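Local coordinates for 6-carboxyhexanoate--coa ligase (Bacillus subtilis, PDB 5FLG), which belongs to the 6-carboxyhexanoate--CoA ligase (pimeloyl-CoA synthase) family and binds phosphoaminophosphonic acid-adenylate ester, magnesium ions and pimelic acid in this model, at residues G24-S29 with H54-P59; H82-S87 with Q213-M218; K143-S148 with H243-Q248; M150-A155 with I250-E255. All coordinates share one frame; numbering follows the deposited sequence.

Interaction 1: residues G24-S29 with H54-P59. With ANP (phosphoaminophosphonic acid-adenylate ester), chain D.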
# COMPACT_ATOMS: atom_id res chain seq x y z
N GLY A 24 11.84 9.72 -7.65
CA GLY A 24 13.03 9.50 -8.49
C GLY A 24 13.82 8.26 -8.11
O GLY A 24 14.93 8.05 -8.59
N GLY A 25 13.26 7.41 -7.26
CA GLY A 25 13.98 6.25 -6.75
C GLY A 25 14.36 5.25 -7.82
O GLY A 25 13.95 5.38 -8.98
N LYS A 26 15.23 4.31 -7.45
CA LYS A 26 15.46 3.09 -8.22
C LYS A 26 14.35 2.08 -7.93
O LYS A 26 14.10 1.75 -6.77
CB LYS A 26 16.81 2.48 -7.84
CG LYS A 26 17.16 1.24 -8.65
CD LYS A 26 18.48 0.64 -8.21
CE LYS A 26 18.67 -0.72 -8.85
NZ LYS A 26 19.79 -1.50 -8.25
N HIS A 27 13.63 1.68 -8.97
CA HIS A 27 12.67 0.57 -8.92
C HIS A 27 13.38 -0.69 -8.46
O HIS A 27 14.38 -1.09 -9.04
CB HIS A 27 12.09 0.33 -10.34
CG HIS A 27 11.21 -0.89 -10.44
ND1 HIS A 27 10.01 -0.99 -9.79
CD2 HIS A 27 11.38 -2.06 -11.09
CE1 HIS A 27 9.48 -2.18 -10.01
NE2 HIS A 27 10.29 -2.85 -10.82
N ILE A 28 12.91 -1.30 -7.39
CA ILE A 28 13.55 -2.55 -6.94
C ILE A 28 12.71 -3.75 -7.37
O ILE A 28 13.19 -4.66 -8.09
CB ILE A 28 13.68 -2.61 -5.40
CG1 ILE A 28 14.63 -1.53 -4.88
CG2 ILE A 28 14.17 -3.99 -4.99
CD1 ILE A 28 16.07 -1.78 -5.26
N SER A 29 11.45 -3.73 -6.97
CA SER A 29 10.56 -4.85 -7.21
C SER A 29 9.11 -4.40 -7.42
O SER A 29 8.68 -3.38 -6.91
CB SER A 29 10.61 -5.82 -6.04
OG SER A 29 9.86 -6.98 -6.33
N HIS A 54 15.38 -8.67 -2.66
CA HIS A 54 15.60 -8.55 -4.09
C HIS A 54 17.09 -8.35 -4.40
O HIS A 54 17.76 -7.57 -3.74
CB HIS A 54 14.77 -7.42 -4.68
CG HIS A 54 14.47 -7.60 -6.13
ND1 HIS A 54 15.45 -7.56 -7.10
CD2 HIS A 54 13.36 -8.04 -6.76
CE1 HIS A 54 14.92 -7.83 -8.27
NE2 HIS A 54 13.66 -8.16 -8.09
N SER A 55 17.55 -8.98 -5.47
CA SER A 55 18.93 -8.83 -5.93
C SER A 55 19.26 -7.42 -6.43
O SER A 55 20.42 -7.10 -6.63
CB SER A 55 19.19 -9.83 -7.06
OG SER A 55 18.43 -9.50 -8.24
N ARG A 56 18.25 -6.60 -6.74
CA ARG A 56 18.52 -5.24 -7.14
C ARG A 56 18.77 -4.34 -5.90
O ARG A 56 19.04 -3.16 -6.03
CB ARG A 56 17.38 -4.69 -8.01
CG ARG A 56 17.34 -5.31 -9.40
CD ARG A 56 16.09 -4.98 -10.20
NE ARG A 56 15.86 -3.55 -10.36
CZ ARG A 56 16.37 -2.80 -11.33
NH1 ARG A 56 17.20 -3.32 -12.22
NH2 ARG A 56 16.13 -1.49 -11.34
N GLY A 57 18.67 -4.91 -4.70
CA GLY A 57 19.00 -4.20 -3.47
C GLY A 57 17.83 -4.10 -2.49
O GLY A 57 16.70 -4.52 -2.78
N LYS A 58 18.08 -3.43 -1.37
CA LYS A 58 17.12 -3.32 -0.28
C LYS A 58 16.29 -2.04 -0.44
O LYS A 58 16.84 -0.96 -0.63
CB LYS A 58 17.87 -3.31 1.06
CG LYS A 58 17.16 -2.59 2.18
CD LYS A 58 18.09 -2.31 3.36
CE LYS A 58 17.62 -1.09 4.15
NZ LYS A 58 18.31 -1.00 5.46
N PRO A 59 14.96 -2.15 -0.42
CA PRO A 59 14.09 -0.98 -0.58
C PRO A 59 14.04 -0.09 0.66
O PRO A 59 14.32 -0.56 1.77
CB PRO A 59 12.73 -1.58 -0.87
CG PRO A 59 12.76 -2.91 -0.23
CD PRO A 59 14.18 -3.40 -0.31
PG ANP D . 10.57 -8.48 -9.70
O1G ANP D . 10.51 -8.37 -8.20
O2G ANP D . 11.97 -8.73 -10.20
O3G ANP D . 9.59 -9.43 -10.32
PB ANP D . 9.44 -6.66 -11.76
O1B ANP D . 8.28 -7.58 -11.89
O2B ANP D . 9.34 -5.19 -11.84
N3B ANP D . 10.15 -6.90 -10.21
PA ANP D . 10.68 -8.49 -13.62
O1A ANP D . 12.05 -8.94 -13.77
O2A ANP D . 9.56 -9.39 -13.18
O3A ANP D . 10.61 -7.11 -12.79
O5' ANP D . 10.29 -7.90 -15.11
C5' ANP D . 11.27 -7.33 -15.93
C4' ANP D . 10.74 -6.03 -16.53
O4' ANP D . 9.52 -6.30 -17.22
C3' ANP D . 10.43 -4.99 -15.46
O3' ANP D . 11.54 -4.13 -15.23
C2' ANP D . 9.31 -4.20 -16.09
O2' ANP D . 9.87 -3.28 -17.02
C1' ANP D . 8.58 -5.28 -16.85
N9 ANP D . 7.49 -5.78 -16.02
C8 ANP D . 7.56 -6.61 -14.92
N7 ANP D . 6.32 -6.91 -14.47
C5 ANP D . 5.44 -6.23 -15.27
C6 ANP D . 3.98 -6.04 -15.36
N6 ANP D . 3.14 -6.61 -14.49
N1 ANP D . 3.48 -5.27 -16.35
C2 ANP D . 4.29 -4.65 -17.22
N3 ANP D . 5.62 -4.81 -17.27
C4 ANP D . 6.23 -5.49 -16.26
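Ile-28 packs into the type I beta turn His-54 to Gly-57: Ile-28 CG2 lies 3.5 Å from His-54 CB and Ile-28 CD1 3.4 Å from Arg-56 O. Ile-28 O sits over the centre of one face of the His-54 imidazole; with Ile-28 itself buried, this is the tight part of the contact. The edge formed by Lys-26 and Arg-56 is looser and partly exposed. Here the extended Lys-26 chain carries NZ onto a lone pair of Arg-56 O (2.9 Å), and its CE lies over one face of the Arg-56 guanidinium. The Arg-56 chain bends at chi3 (56°), which places NE; the guanidinium grips His-27 O side-on with two nitrogens, NH2 at 2.9 Å and NE at 3.2 Å. Glu-224 pairs with Lys-26 and probably offsets the two like charges. Facing phosphoaminophosphonic acid-adenylate ester, His-27 NE2 reaches O2B at 2.7 Å, and His-54 NE2 gives O2G a nearly straight bond (171°). The ND1 of the same imidazole accepts the Arg-56 N-H in the ring plane at 3.0 Å. With ND1 thus engaged as acceptor, NE2 is presented as the donor, and the turn backbone acts as second shell to the phosphate grip.

Interaction 2: residues H82-S87 with Q213-M218. With PML (pimelic acid), chain C.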
# COMPACT_ATOMS: atom_id res chain seq x y z
N HIS A 82 8.16 -23.26 -25.37
CA HIS A 82 9.33 -23.90 -25.96
C HIS A 82 10.60 -23.19 -25.44
O HIS A 82 10.63 -21.96 -25.30
CB HIS A 82 9.27 -23.82 -27.49
CG HIS A 82 10.43 -24.49 -28.17
ND1 HIS A 82 10.75 -25.81 -27.96
CD2 HIS A 82 11.42 -23.98 -28.94
CE1 HIS A 82 11.90 -26.09 -28.56
NE2 HIS A 82 12.32 -25.00 -29.17
N THR A 83 11.57 -23.99 -25.02
CA THR A 83 12.81 -23.46 -24.51
C THR A 83 13.88 -23.53 -25.57
O THR A 83 14.23 -24.59 -26.06
CB THR A 83 13.30 -24.21 -23.24
OG1 THR A 83 12.31 -24.09 -22.21
CG2 THR A 83 14.59 -23.61 -22.77
N ASN A 84 14.39 -22.37 -25.96
CA ASN A 84 15.48 -22.29 -26.91
C ASN A 84 16.76 -22.11 -26.14
O ASN A 84 17.01 -21.03 -25.59
CB ASN A 84 15.29 -21.09 -27.83
CG ASN A 84 13.97 -21.13 -28.57
OD1 ASN A 84 13.85 -21.82 -29.55
ND2 ASN A 84 12.96 -20.47 -28.02
N GLU A 85 17.61 -23.12 -26.22
CA GLU A 85 18.91 -23.09 -25.53
C GLU A 85 19.89 -22.37 -26.44
O GLU A 85 20.09 -22.76 -27.57
CB GLU A 85 19.41 -24.51 -25.27
CG GLU A 85 18.38 -25.40 -24.59
CD GLU A 85 18.46 -25.31 -23.08
OE1 GLU A 85 19.46 -24.78 -22.56
OE2 GLU A 85 17.51 -25.76 -22.39
N VAL A 86 20.50 -21.32 -25.94
CA VAL A 86 21.52 -20.63 -26.69
C VAL A 86 22.75 -20.50 -25.80
O VAL A 86 22.70 -20.78 -24.62
CB VAL A 86 21.05 -19.24 -27.16
CG1 VAL A 86 19.87 -19.38 -28.13
CG2 VAL A 86 20.66 -18.40 -25.96
N SER A 87 23.88 -20.12 -26.39
CA SER A 87 25.16 -20.17 -25.69
C SER A 87 25.65 -18.80 -25.22
O SER A 87 26.59 -18.71 -24.44
CB SER A 87 26.17 -20.79 -26.63
OG SER A 87 25.60 -21.93 -27.27
N GLN A 213 8.27 -18.43 -26.11
CA GLN A 213 9.53 -18.93 -26.59
C GLN A 213 10.61 -18.44 -25.66
O GLN A 213 11.01 -17.29 -25.74
CB GLN A 213 9.79 -18.44 -28.01
CG GLN A 213 8.85 -19.03 -29.05
CD GLN A 213 9.24 -20.43 -29.48
OE1 GLN A 213 10.41 -20.82 -29.42
NE2 GLN A 213 8.25 -21.21 -29.87
N ARG A 214 11.01 -19.28 -24.69
CA ARG A 214 12.06 -18.88 -23.77
C ARG A 214 13.39 -18.88 -24.48
O ARG A 214 13.69 -19.79 -25.22
CB ARG A 214 12.11 -19.89 -22.59
CG ARG A 214 10.79 -20.07 -21.91
CD ARG A 214 10.85 -21.11 -20.82
NE ARG A 214 11.67 -20.66 -19.71
CZ ARG A 214 12.66 -21.35 -19.19
NH1 ARG A 214 13.01 -22.51 -19.70
NH2 ARG A 214 13.33 -20.87 -18.15
N ILE A 215 14.25 -17.93 -24.13
CA ILE A 215 15.56 -17.85 -24.67
C ILE A 215 16.57 -17.75 -23.51
O ILE A 215 16.54 -16.80 -22.72
CB ILE A 215 15.67 -16.62 -25.58
CG1 ILE A 215 14.63 -16.72 -26.72
CG2 ILE A 215 17.07 -16.51 -26.13
CD1 ILE A 215 14.54 -15.49 -27.61
N THR A 216 17.45 -18.74 -23.38
CA THR A 216 18.11 -18.96 -22.09
C THR A 216 19.23 -17.97 -21.76
O THR A 216 19.56 -17.79 -20.59
CB THR A 216 18.69 -20.37 -21.97
OG1 THR A 216 19.65 -20.61 -23.01
CG2 THR A 216 17.59 -21.39 -22.00
N ALA A 217 19.71 -17.23 -22.74
CA ALA A 217 20.58 -16.11 -22.46
C ALA A 217 20.17 -14.92 -23.31
O ALA A 217 20.26 -14.99 -24.54
CB ALA A 217 22.03 -16.49 -22.76
N MET A 218 19.89 -13.79 -22.66
CA MET A 218 19.43 -12.59 -23.40
C MET A 218 20.25 -11.36 -23.01
O MET A 218 20.08 -10.26 -23.57
CB MET A 218 17.95 -12.33 -23.11
CG MET A 218 17.00 -13.31 -23.78
SD MET A 218 16.87 -12.99 -25.55
CE MET A 218 15.60 -11.73 -25.60
C1 PML C . 11.43 -17.42 -17.89
O11 PML C . 10.66 -18.05 -18.68
O12 PML C . 12.32 -18.03 -17.20
C2 PML C . 11.52 -15.89 -18.10
C3 PML C . 11.26 -15.00 -16.89
C4 PML C . 12.06 -13.68 -16.92
C5 PML C . 11.23 -12.43 -16.70
C6 PML C . 11.79 -11.47 -15.66
C7 PML C . 11.92 -12.13 -14.28
O71 PML C . 10.89 -12.59 -13.73
O72 PML C . 13.02 -12.08 -13.68
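Thr-83 and Arg-214 lie side by side, pointing the same way on one face of a parallel strand pair, and the arginine runs from there to pimelic acid. Its CB rests 3.7 Å from His-82 O, and CG is nearest to ligand atom O11. CD lies between Thr-83 OG1 (3.6 Å) and O11. The bend at chi3 (68°) places NE, which bonds O11 at 3.0 Å. Beyond CZ the two terminal nitrogens diverge: NH2 donates to O12 in a nearly straight bond (171°), while NH1 turns back to Thr-83 OG1 at 3.0 Å, close to the guanidinium plane. The ligand carboxylate is therefore met side-on by NE and NH2, and the threonine hydroxyl helps fix the rotation of the guanidinium from the other strand. On the opposite face of the sheet, Asn-84 ND2 gives one N-H to Gln-213 OE1 (2.9 Å) and the other to Arg-214 O (3.0 Å). In the second bond ND2 lies above the plane of the Arg-214 carbonyl, whose oxygen also accepts Asn-84 N. Past the strand ends, Thr-216 OG1 takes Val-86 N at 3.1 Å, and Val-86 CG2 packs on Ile-215 and Ala-217. Helix 89-102 covers the Asn-84 and Ile-215 side, whereas Tyr-200 and Thr-202 touch Arg-214. The alternating backbone bonds are those of a parallel strand pair, here at the margin of the mixed sheet; Arg-214 belongs to the pimelic acid pocket, with Thr-83 as its second-shell partner.

Interaction 3: residues K143-S148 with H243-Q248. With ANP (phosphoaminophosphonic acid-adenylate ester), chain D.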
# COMPACT_ATOMS: atom_id res chain seq x y z
N LYS A 143 6.99 5.33 -16.12
CA LYS A 143 6.11 4.54 -15.29
C LYS A 143 5.80 3.24 -16.06
O LYS A 143 5.97 2.15 -15.55
CB LYS A 143 4.86 5.32 -14.94
CG LYS A 143 3.77 4.46 -14.34
CD LYS A 143 2.73 5.28 -13.59
CE LYS A 143 1.64 4.36 -13.07
NZ LYS A 143 1.00 4.88 -11.83
N GLY A 144 5.59 3.37 -17.36
CA GLY A 144 5.25 2.26 -18.19
C GLY A 144 3.85 1.78 -17.91
O GLY A 144 3.13 2.40 -17.15
N VAL A 145 3.42 0.77 -18.65
CA VAL A 145 2.09 0.23 -18.47
C VAL A 145 2.26 -1.02 -17.65
O VAL A 145 3.03 -1.90 -18.02
CB VAL A 145 1.43 -0.11 -19.83
CG1 VAL A 145 0.14 -0.89 -19.63
CG2 VAL A 145 1.17 1.16 -20.63
N ARG A 146 1.52 -1.12 -16.56
CA ARG A 146 1.74 -2.20 -15.61
C ARG A 146 0.58 -3.18 -15.68
O ARG A 146 -0.52 -2.87 -15.29
CB ARG A 146 1.90 -1.68 -14.19
CG ARG A 146 2.43 -2.75 -13.21
CD ARG A 146 3.95 -2.99 -13.30
NE ARG A 146 4.31 -4.17 -12.49
CZ ARG A 146 5.53 -4.64 -12.26
NH1 ARG A 146 6.61 -4.06 -12.77
NH2 ARG A 146 5.67 -5.79 -11.57
N VAL A 147 0.82 -4.34 -16.24
CA VAL A 147 -0.20 -5.36 -16.35
C VAL A 147 -0.52 -5.91 -14.96
O VAL A 147 0.38 -6.17 -14.16
CB VAL A 147 0.29 -6.50 -17.26
CG1 VAL A 147 -0.79 -7.56 -17.40
CG2 VAL A 147 0.66 -5.92 -18.63
N SER A 148 -1.80 -5.96 -14.65
CA SER A 148 -2.22 -6.30 -13.34
C SER A 148 -3.38 -7.31 -13.38
O SER A 148 -3.95 -7.57 -14.44
CB SER A 148 -2.62 -5.01 -12.64
OG SER A 148 -2.86 -5.23 -11.28
N HIS A 243 -6.26 0.14 -20.43
CA HIS A 243 -7.24 -0.16 -19.40
C HIS A 243 -7.48 -1.68 -19.31
O HIS A 243 -7.47 -2.25 -18.22
CB HIS A 243 -8.54 0.60 -19.67
CG HIS A 243 -9.59 0.35 -18.65
ND1 HIS A 243 -10.50 -0.68 -18.78
CD2 HIS A 243 -9.80 0.90 -17.44
CE1 HIS A 243 -11.28 -0.69 -17.71
NE2 HIS A 243 -10.88 0.26 -16.89
N ASP A 244 -7.57 -2.34 -20.47
CA ASP A 244 -7.65 -3.79 -20.50
C ASP A 244 -6.46 -4.43 -19.80
O ASP A 244 -6.64 -5.38 -19.04
CB ASP A 244 -7.70 -4.32 -21.93
CG ASP A 244 -8.93 -3.85 -22.69
OD1 ASP A 244 -9.97 -3.67 -22.03
OD2 ASP A 244 -8.84 -3.70 -23.94
N LEU A 245 -5.25 -4.01 -20.13
CA LEU A 245 -4.07 -4.62 -19.54
C LEU A 245 -4.01 -4.41 -18.02
O LEU A 245 -3.54 -5.27 -17.28
CB LEU A 245 -2.80 -4.09 -20.20
CG LEU A 245 -2.66 -4.47 -21.67
CD1 LEU A 245 -1.56 -3.66 -22.31
CD2 LEU A 245 -2.39 -5.95 -21.83
N GLU A 246 -4.46 -3.25 -17.57
CA GLU A 246 -4.43 -2.95 -16.15
C GLU A 246 -5.58 -3.55 -15.36
O GLU A 246 -5.39 -3.92 -14.20
CB GLU A 246 -4.30 -1.44 -15.92
CG GLU A 246 -3.00 -0.89 -16.50
CD GLU A 246 -2.76 0.59 -16.22
OE1 GLU A 246 -3.74 1.35 -16.05
OE2 GLU A 246 -1.57 1.02 -16.24
N LYS A 247 -6.74 -3.77 -16.00
CA LYS A 247 -7.97 -4.03 -15.24
C LYS A 247 -8.68 -5.37 -15.47
O LYS A 247 -9.53 -5.78 -14.67
CB LYS A 247 -8.95 -2.90 -15.45
CG LYS A 247 -8.43 -1.56 -14.94
CD LYS A 247 -8.19 -1.61 -13.43
CE LYS A 247 -8.70 -0.35 -12.74
NZ LYS A 247 -7.70 0.73 -12.85
N GLN A 248 -8.34 -6.08 -16.54
CA GLN A 248 -9.07 -7.28 -16.90
C GLN A 248 -8.53 -8.51 -16.12
O GLN A 248 -7.35 -8.80 -16.18
CB GLN A 248 -8.96 -7.51 -18.39
CG GLN A 248 -9.81 -8.64 -18.93
CD GLN A 248 -9.13 -9.33 -20.11
OE1 GLN A 248 -7.90 -9.40 -20.17
NE2 GLN A 248 -9.93 -9.82 -21.06
PG ANP D . 10.57 -8.48 -9.70
O1G ANP D . 10.51 -8.37 -8.20
O2G ANP D . 11.97 -8.73 -10.20
O3G ANP D . 9.59 -9.43 -10.32
PB ANP D . 9.44 -6.66 -11.76
O1B ANP D . 8.28 -7.58 -11.89
O2B ANP D . 9.34 -5.19 -11.84
N3B ANP D . 10.15 -6.90 -10.21
PA ANP D . 10.68 -8.49 -13.62
O1A ANP D . 12.05 -8.94 -13.77
O2A ANP D . 9.56 -9.39 -13.18
O3A ANP D . 10.61 -7.11 -12.79
O5' ANP D . 10.29 -7.90 -15.11
C5' ANP D . 11.27 -7.33 -15.93
C4' ANP D . 10.74 -6.03 -16.53
O4' ANP D . 9.52 -6.30 -17.22
C3' ANP D . 10.43 -4.99 -15.46
O3' ANP D . 11.54 -4.13 -15.23
C2' ANP D . 9.31 -4.20 -16.09
O2' ANP D . 9.87 -3.28 -17.02
C1' ANP D . 8.58 -5.28 -16.85
N9 ANP D . 7.49 -5.78 -16.02
C8 ANP D . 7.56 -6.61 -14.92
N7 ANP D . 6.32 -6.91 -14.47
C5 ANP D . 5.44 -6.23 -15.27
C6 ANP D . 3.98 -6.04 -15.36
N6 ANP D . 3.14 -6.61 -14.49
N1 ANP D . 3.48 -5.27 -16.35
C2 ANP D . 4.29 -4.65 -17.22
N3 ANP D . 5.62 -4.81 -17.27
C4 ANP D . 6.23 -5.49 -16.26
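Val-147 CG2 packs on Leu-245 CB (4.2 Å), and the Val-147 backbone reads the adenine of phosphoaminophosphonic acid-adenylate ester. Its N-H bonds ring nitrogen N1 at 2.8 Å and its carbonyl accepts from N6 at the same length, so a single residue recognises both polar groups of that base edge. Arg-146 adds a second first-shell contact: a bend at chi2 (79°) places CD 3.7 Å from ligand atom C6, and the guanidinium then lies over the base with N7 above one of its faces. From there NH1 reaches O2B at 3.1 Å in a nearly straight bond (170°), and NH2 reaches O1B. The one group thus spans base and phosphate. Glu-32 forms a salt bridge with NH2 and Arg-124 O accepts from NH1, second-shell partners that hold the guanidinium in place. The end of this segment, at Val-147 and Ser-148, is held against the last turn of helix 238-247. Ser-148 N donates to Leu-245 O at 3.2 Å, and the Val-147 CA-H points at the same oxygen. Lys-181 NZ also bonds Leu-245 O, as well as Ser-148 O and Gln-248 O, so Leu-245 O accepts from two donors, Ser-148 N and Lys-181 NZ. Around these bonds, Val-145 CG1 packs on Leu-245 CD1 (4.2 Å), Glu-246 CG approaches Arg-146 O at 3.4 Å, and Ser-148 CB rests against Glu-246 O. Helix 170-184 packs Val-182 on both Val-147 and Leu-245, and strand 8-17 meets Ser-148 through Ser-10 and Arg-12, placing the adenine-binding loop among two helices and a strand.

Interaction 4: residues M150-A155 with I250-E255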
# COMPACT_ATOMS: atom_id res chain seq x y z
N MET A 150 -3.68 -10.52 -12.86
CA MET A 150 -3.52 -11.86 -13.39
C MET A 150 -2.77 -12.71 -12.38
O MET A 150 -2.02 -12.19 -11.56
CB MET A 150 -2.78 -11.85 -14.70
CG MET A 150 -1.29 -11.52 -14.61
SD MET A 150 -0.99 -9.77 -14.37
CE MET A 150 0.76 -9.65 -14.69
N ASP A 151 -2.99 -14.02 -12.41
CA ASP A 151 -2.30 -14.94 -11.46
C ASP A 151 -2.56 -16.36 -11.91
O ASP A 151 -3.32 -16.59 -12.87
CB ASP A 151 -2.88 -14.75 -10.07
CG ASP A 151 -1.88 -15.11 -8.93
OD1 ASP A 151 -0.91 -15.86 -9.18
OD2 ASP A 151 -2.03 -14.55 -7.83
N TRP A 152 -1.92 -17.31 -11.22
CA TRP A 152 -1.91 -18.69 -11.62
C TRP A 152 -1.78 -19.47 -10.32
O TRP A 152 -0.73 -19.47 -9.73
CB TRP A 152 -0.67 -18.94 -12.47
CG TRP A 152 -0.67 -20.24 -13.17
CD1 TRP A 152 -1.38 -21.35 -12.83
CD2 TRP A 152 0.21 -20.65 -14.21
NE1 TRP A 152 -1.06 -22.39 -13.64
CE2 TRP A 152 -0.07 -21.98 -14.50
CE3 TRP A 152 1.24 -20.02 -14.90
CZ2 TRP A 152 0.49 -22.64 -15.58
CZ3 TRP A 152 1.88 -20.71 -15.87
CH2 TRP A 152 1.52 -22.01 -16.21
N PRO A 153 -2.89 -20.02 -9.82
CA PRO A 153 -2.87 -20.85 -8.62
C PRO A 153 -1.72 -21.84 -8.60
O PRO A 153 -1.52 -22.66 -9.55
CB PRO A 153 -4.23 -21.55 -8.65
CG PRO A 153 -5.12 -20.60 -9.44
CD PRO A 153 -4.23 -19.98 -10.47
N ASP A 154 -0.90 -21.72 -7.56
CA ASP A 154 0.31 -22.51 -7.49
C ASP A 154 0.14 -23.99 -7.83
O ASP A 154 1.01 -24.61 -8.44
CB ASP A 154 0.92 -22.37 -6.10
CG ASP A 154 2.37 -22.73 -6.10
OD1 ASP A 154 3.12 -22.04 -6.84
OD2 ASP A 154 2.69 -23.85 -5.63
N ALA A 155 -0.89 -24.61 -7.31
CA ALA A 155 -1.02 -26.07 -7.42
C ALA A 155 -1.14 -26.48 -8.88
O ALA A 155 -0.48 -27.41 -9.37
CB ALA A 155 -2.23 -26.53 -6.61
N ILE A 250 -7.58 -12.15 -14.93
CA ILE A 250 -7.26 -13.37 -15.60
C ILE A 250 -6.68 -14.35 -14.58
O ILE A 250 -5.80 -14.00 -13.80
CB ILE A 250 -6.22 -13.11 -16.68
CG1 ILE A 250 -6.84 -12.25 -17.81
CG2 ILE A 250 -5.74 -14.41 -17.27
CD1 ILE A 250 -7.64 -13.06 -18.80
N LEU A 251 -7.20 -15.56 -14.57
CA LEU A 251 -6.53 -16.68 -13.90
C LEU A 251 -6.06 -17.68 -14.93
O LEU A 251 -6.77 -17.97 -15.89
CB LEU A 251 -7.47 -17.38 -12.93
CG LEU A 251 -7.80 -16.61 -11.67
CD1 LEU A 251 -8.84 -17.37 -10.85
CD2 LEU A 251 -6.56 -16.32 -10.84
N ILE A 252 -4.85 -18.19 -14.74
CA ILE A 252 -4.35 -19.24 -15.60
C ILE A 252 -4.74 -20.61 -15.01
O ILE A 252 -4.54 -20.88 -13.83
CB ILE A 252 -2.83 -19.16 -15.72
CG1 ILE A 252 -2.41 -17.77 -16.16
CG2 ILE A 252 -2.34 -20.23 -16.66
CD1 ILE A 252 -2.91 -17.38 -17.53
N GLU A 253 -5.30 -21.48 -15.83
CA GLU A 253 -5.53 -22.85 -15.42
C GLU A 253 -5.17 -23.73 -16.58
O GLU A 253 -5.79 -23.67 -17.64
CB GLU A 253 -6.98 -23.09 -15.03
CG GLU A 253 -7.15 -24.44 -14.35
CD GLU A 253 -8.58 -24.96 -14.36
OE1 GLU A 253 -9.52 -24.15 -14.12
OE2 GLU A 253 -8.75 -26.19 -14.54
N TRP A 254 -4.11 -24.50 -16.39
CA TRP A 254 -3.72 -25.46 -17.41
C TRP A 254 -4.53 -26.74 -17.25
O TRP A 254 -4.72 -27.22 -16.15
CB TRP A 254 -2.27 -25.74 -17.29
CG TRP A 254 -1.84 -26.92 -18.06
CD1 TRP A 254 -1.63 -26.97 -19.40
CD2 TRP A 254 -1.50 -28.20 -17.54
NE1 TRP A 254 -1.20 -28.22 -19.75
CE2 TRP A 254 -1.09 -28.99 -18.62
CE3 TRP A 254 -1.46 -28.75 -16.26
CZ2 TRP A 254 -0.62 -30.29 -18.47
CZ3 TRP A 254 -1.02 -30.05 -16.11
CH2 TRP A 254 -0.63 -30.81 -17.21
N GLU A 255 -5.16 -27.18 -18.33
CA GLU A 255 -5.98 -28.40 -18.32
C GLU A 255 -5.15 -29.60 -18.70
O GLU A 255 -4.80 -29.77 -19.87
CB GLU A 255 -7.13 -28.28 -19.33
CG GLU A 255 -7.98 -27.04 -19.14
CD GLU A 255 -9.21 -27.29 -18.30
OE1 GLU A 255 -9.98 -28.22 -18.64
OE2 GLU A 255 -9.43 -26.53 -17.33
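Met-150 meets Ile-250 through its backbone first: CA directs its hydrogen at Ile-250 O, 3.2 Å away, while the two CB atoms pack at 4.2 Å. Met-150 CG is set between the backbone N and the carbonyl carbon (chi1 71°); the chain then bends at chi2 and its end leads away from Ile-250, and the side chain touches Leu-178 of helix 170-184 and the bound phosphoaminophosphonic acid-adenylate ester. Asp-151 bridges two residues of the other strand, giving its N-H to Ile-250 O and accepting Ile-252 N at its own O (2.9 Å). This is the parallel pairing of a small three-stranded sheet, in which 250-252 lies between 74-76 and 150-151. The Asp-151 carboxylate serves other partners: OD1 accepts the next backbone amide, Trp-152 N, at 2.7 Å, and OD2 takes Arg-33, as a salt bridge, and Leu-34 N, both on strand 26-36. Trp-152 comes next and packs on Ile-252. Ile-252 CG2 stands over the five-membered ring of Trp-152, 3.6 Å from its centroid and 16° off the normal, a CH-pi contact, while Ile-252 CB presses on Trp-152 CG at 3.5 Å. The indole NE1 bonds Asn-156 OD1, an oxygen that also receives Trp-254 N. The Trp-152 ring further meets Phe-157 edge-to-face, so helix 154-164 shares in its enclosure. Pro-153, the N-cap residue of that helix, sets CD 3.5 Å from Ile-252 O and 4.4 Å from Leu-251 CD2.

From the N terminus, interaction 1 closes first, drawing the start of strand 26-36 onto the turn that follows helix 40-52. Interaction 2 then opens on strand 81-84, and interactions 3 and 4 open at 143-148 and 150-155 before strand 211-215 closes interaction 2. The partners of interactions 3 and 4, helix 238-247 and strand 250-252, follow one another, so interactions 2, 3 and 4 cross pairwise and none nests. Interactions 3 and 4 adjoin in sequence and tie the C-terminal end to the middle of the chain. Interactions 1 and 3 reach the same phosphoaminophosphonic acid-adenylate ester; interaction 2, about 26 Å from interaction 1 centre to centre, contributes Arg-214 to the pimelic acid pocket at the seven-stranded sheet.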